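Local coordinates for protein metalloprotease stcE (Escherichia coli, PDB 4DNY) that is a secreted zinc metalloprotease and mucinase that probably cleaves O-linked glycoproteins, aiding adhesion and immune evasion during enterohemorrhagic E. coli infection, at residues A[56-61]-A[82-87]. Numbering follows the deposited sequence. Where two conformers were deposited one is given.
Sequences EIHTAN and RFVSSA
R82 and E56 form a salt bridge from one strand to the next, with R82 NH1 2.7 Å from E56 OE1. The carboxylate oxygen lies almost in the guanidinium plane, whereas the nitrogen meets OE1 on its anti side, well out of the carboxylate plane; the two planes stand 86° apart. E56 CG is anti to the backbone N, and the extended chain beyond it carries the carboxylate to R82. The other oxygen, OE2, accepts from H58 NE2 at 2.6 Å through its anti lone pair, near the imidazole plane and almost straight. K25 adds a second salt bridge to OE1, so three basic side chains grip one buried carboxylate and would be expected to stabilise its negative charge.

Backbone bonds alternate as parallel pairing requires: I57 N to R82 O, V84 N to I57 O at 2.9 Å, then T59 N to V84 O, weak at 3.2 Å and bent to 132°. T59 O accepts from S86 N, which lies above the carbonyl plane. Past this pair the backbones are linked by a water, which accepts from N61 N and donates to S86 O.

Packing divides between the two faces of the sheet. V84 CB sits obliquely against H58 CD2, on the same face as the salt bridge. On the other face I57 and F83 run side by side, I57 CD1 reaching F83 CE1 at 3.5 Å, and T59 OG1 comes 3.4 Å from S85 CA.

The strand axes, 4.6 Å apart and 13° from parallel, are those of adjacent parallel strands. In the five-stranded mixed sheet of the StcE beta-sandwich domain, 80-86 is the central strand and 54-60 is second from the edge. Strand 25-28 flanks 54-60, strand 107-113 pairs antiparallel with 80-86, and L102 of strand 98-102, in the second sheet, packs on F83 and S85.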
ATOM      1  N   GLU A  56       6.454  -0.300   1.518  1.00 10.24           N
ATOM      2  CA  GLU A  56       5.954  -0.802   2.811  1.00 10.00           C
ATOM      3  C   GLU A  56       5.625   0.433   3.665  1.00  9.39           C
ATOM      4  O   GLU A  56       6.528   1.231   3.965  1.00 10.33           O
ATOM      5  CB  GLU A  56       6.990  -1.689   3.507  1.00 10.87           C
ATOM      6  CG  GLU A  56       6.506  -2.151   4.874  1.00 11.93           C
ATOM      7  CD  GLU A  56       7.355  -3.290   5.470  1.00 15.92           C
ATOM      8  OE1 GLU A  56       7.809  -4.185   4.743  1.00 15.53           O
ATOM      9  OE2 GLU A  56       7.537  -3.286   6.655  1.00 18.92           O
ATOM     10  N   ILE A  57       4.360   0.555   4.025  1.00  9.25           N
ATOM     11  CA  ILE A  57       3.851   1.706   4.748  1.00  9.14           C
ATOM     12  C   ILE A  57       3.604   1.348   6.174  1.00  9.31           C
ATOM     13  O   ILE A  57       2.940   0.347   6.479  1.00  9.50           O
ATOM     14  CB  ILE A  57       2.533   2.159   4.099  1.00  9.04           C
ATOM     15  CG1 ILE A  57       2.803   2.718   2.709  1.00  9.94           C
ATOM     16  CG2 ILE A  57       1.753   3.195   5.005  1.00  9.55           C
ATOM     17  CD1 ILE A  57       1.525   2.826   1.795  1.00 11.96           C
ATOM     18  N   HIS A  58       4.187   2.142   7.071  1.00 10.04           N
ATOM     19  CA  HIS A  58       4.005   1.939   8.531  1.00 10.16           C
ATOM     20  C   HIS A  58       3.238   3.114   9.094  1.00 10.05           C
ATOM     21  O   HIS A  58       3.778   4.216   9.204  1.00 10.46           O
ATOM     22  CB  HIS A  58       5.350   1.910   9.220  1.00 12.22           C
ATOM     23  CG  HIS A  58       6.177   0.719   8.895  1.00 12.77           C
ATOM     24  ND1 HIS A  58       7.498   0.622   9.311  1.00 16.05           N
ATOM     25  CD2 HIS A  58       5.956  -0.325   8.055  1.00 15.59           C
ATOM     26  CE1 HIS A  58       7.975  -0.533   8.857  1.00 18.02           C
ATOM     27  NE2 HIS A  58       7.072  -1.125   8.079  1.00 15.13           N
ATOM     28  N   THR A  59       1.945   2.910   9.424  1.00  9.92           N
ATOM     29  CA  THR A  59       1.187   3.918  10.161  1.00 10.06           C
ATOM     30  C   THR A  59       1.412   3.683  11.658  1.00 10.17           C
ATOM     31  O   THR A  59       1.661   2.530  12.080  1.00 10.98           O
ATOM     32  CB  THR A  59      -0.272   3.881   9.803  1.00 10.01           C
ATOM     33  OG1 THR A  59      -0.734   2.544   9.902  1.00 11.81           O
ATOM     34  CG2 THR A  59      -0.531   4.442   8.360  1.00 10.92           C
ATOM     35  N   ALA A  60       1.313   4.726  12.445  1.00  9.95           N
ATOM     36  CA  ALA A  60       1.537   4.635  13.891  1.00 11.69           C
ATOM     37  C   ALA A  60       0.773   5.721  14.563  1.00 11.40           C
ATOM     38  O   ALA A  60       0.233   6.620  13.904  1.00 11.82           O
ATOM     39  CB  ALA A  60       3.071   4.746  14.190  1.00 11.57           C
ATOM     40  N   ASN A  61       0.710   5.675  15.918  1.00 11.86           N
ATOM     41  CA  ASN A  61       0.130   6.782  16.642  1.00 12.34           C
ATOM     42  C   ASN A  61       0.925   8.069  16.322  1.00 12.63           C
ATOM     43  O   ASN A  61       2.153   8.082  16.312  1.00 13.76           O
ATOM     44  CB  ASN A  61       0.115   6.481  18.119  1.00 12.48           C
ATOM     45  CG  ASN A  61      -0.904   5.405  18.514  1.00 12.54           C
ATOM     46  OD1 ASN A  61      -1.911   5.229  17.796  1.00 12.97           O
ATOM     47  ND2 ASN A  61      -0.665   4.730  19.625  1.00 14.09           N
ATOM     48  N   ARG A  82       2.903  -3.265   0.991  1.00 10.14           N
ATOM     49  CA  ARG A  82       2.649  -3.842   2.309  1.00  9.57           C
ATOM     50  C   ARG A  82       2.263  -2.744   3.271  1.00  9.32           C
ATOM     51  O   ARG A  82       2.819  -1.638   3.219  1.00 10.28           O
ATOM     52  CB  ARG A  82       3.911  -4.577   2.835  1.00 10.97           C
ATOM     53  CG  ARG A  82       3.646  -5.267   4.167  1.00 11.49           C
ATOM     54  CD  ARG A  82       4.836  -6.022   4.654  1.00 13.37           C
ATOM     55  NE  ARG A  82       5.160  -7.171   3.776  1.00 14.13           N
ATOM     56  CZ  ARG A  82       6.309  -7.360   3.155  1.00 15.38           C
ATOM     57  NH1 ARG A  82       7.293  -6.435   3.275  1.00 17.33           N
ATOM     58  NH2 ARG A  82       6.557  -8.452   2.419  1.00 18.31           N
ATOM     59  N   PHE A  83       1.286  -3.004   4.131  1.00  9.31           N
ATOM     60  CA  PHE A  83       0.887  -2.081   5.237  1.00  9.21           C
ATOM     61  C   PHE A  83       1.137  -2.761   6.549  1.00  9.55           C
ATOM     62  O   PHE A  83       0.795  -3.932   6.701  1.00 10.13           O
ATOM     63  CB  PHE A  83      -0.594  -1.736   5.168  1.00  9.03           C
ATOM     64  CG  PHE A  83      -0.945  -0.871   4.010  1.00  8.85           C
ATOM     65  CD1 PHE A  83      -1.014   0.487   4.150  1.00  9.73           C
ATOM     66  CD2 PHE A  83      -1.229  -1.426   2.753  1.00  9.83           C
ATOM     67  CE1 PHE A  83      -1.320   1.293   3.058  1.00 10.49           C
ATOM     68  CE2 PHE A  83      -1.576  -0.618   1.678  1.00 10.44           C
ATOM     69  CZ  PHE A  83      -1.605   0.730   1.840  1.00 11.23           C
ATOM     70  N   VAL A  84       1.708  -2.016   7.496  1.00  9.64           N
ATOM     71  CA  VAL A  84       1.813  -2.427   8.881  1.00 10.04           C
ATOM     72  C   VAL A  84       1.325  -1.334   9.786  1.00 10.30           C
ATOM     73  O   VAL A  84       1.909  -0.242   9.791  1.00 10.03           O
ATOM     74  CB  VAL A  84       3.295  -2.821   9.258  1.00 11.12           C
ATOM     75  CG1 VAL A  84       3.343  -3.326  10.712  1.00 11.95           C
ATOM     76  CG2 VAL A  84       3.857  -3.804   8.257  1.00 12.92           C
ATOM     77  N   SER A  85       0.212  -1.567  10.477  1.00 10.11           N
ATOM     78  CA  SER A  85      -0.378  -0.537  11.337  1.00  9.90           C
ATOM     79  C   SER A  85       0.009  -0.738  12.803  1.00 10.74           C
ATOM     80  O   SER A  85      -0.250  -1.788  13.400  1.00 11.49           O
ATOM     81  CB  SER A  85      -1.884  -0.562  11.264  1.00  9.79           C
ATOM     82  OG  SER A  85      -2.382   0.293  12.291  1.00 11.04           O
ATOM     83  N   SER A  86       0.547   0.321  13.392  1.00 11.55           N
ATOM     84  CA  SER A  86       0.671   0.386  14.862  0.50 12.70           C
ATOM     85  C   SER A  86      -0.134   1.592  15.360  1.00 12.82           C
ATOM     86  O   SER A  86       0.098   2.114  16.449  1.00 13.79           O
ATOM     87  CB  SER A  86       2.154   0.403  15.315  0.50 14.85           C
ATOM     88  OG  SER A  86       2.852   1.463  14.721  0.50 12.67           O
ATOM     89  N   ALA A  87      -1.106   2.034  14.548  1.00 11.43           N
ATOM     90  CA  ALA A  87      -1.960   3.200  14.872  1.00 11.32           C
ATOM     91  C   ALA A  87      -3.276   2.710  15.487  1.00 11.86           C
ATOM     92  O   ALA A  87      -3.940   1.858  14.900  1.00 12.15           O
ATOM     93  CB  ALA A  87      -2.271   3.999  13.628  1.00 10.99           C
TER
HETATM   94  O   HOH W   1       2.407   3.847  17.456  1.00 16.88           O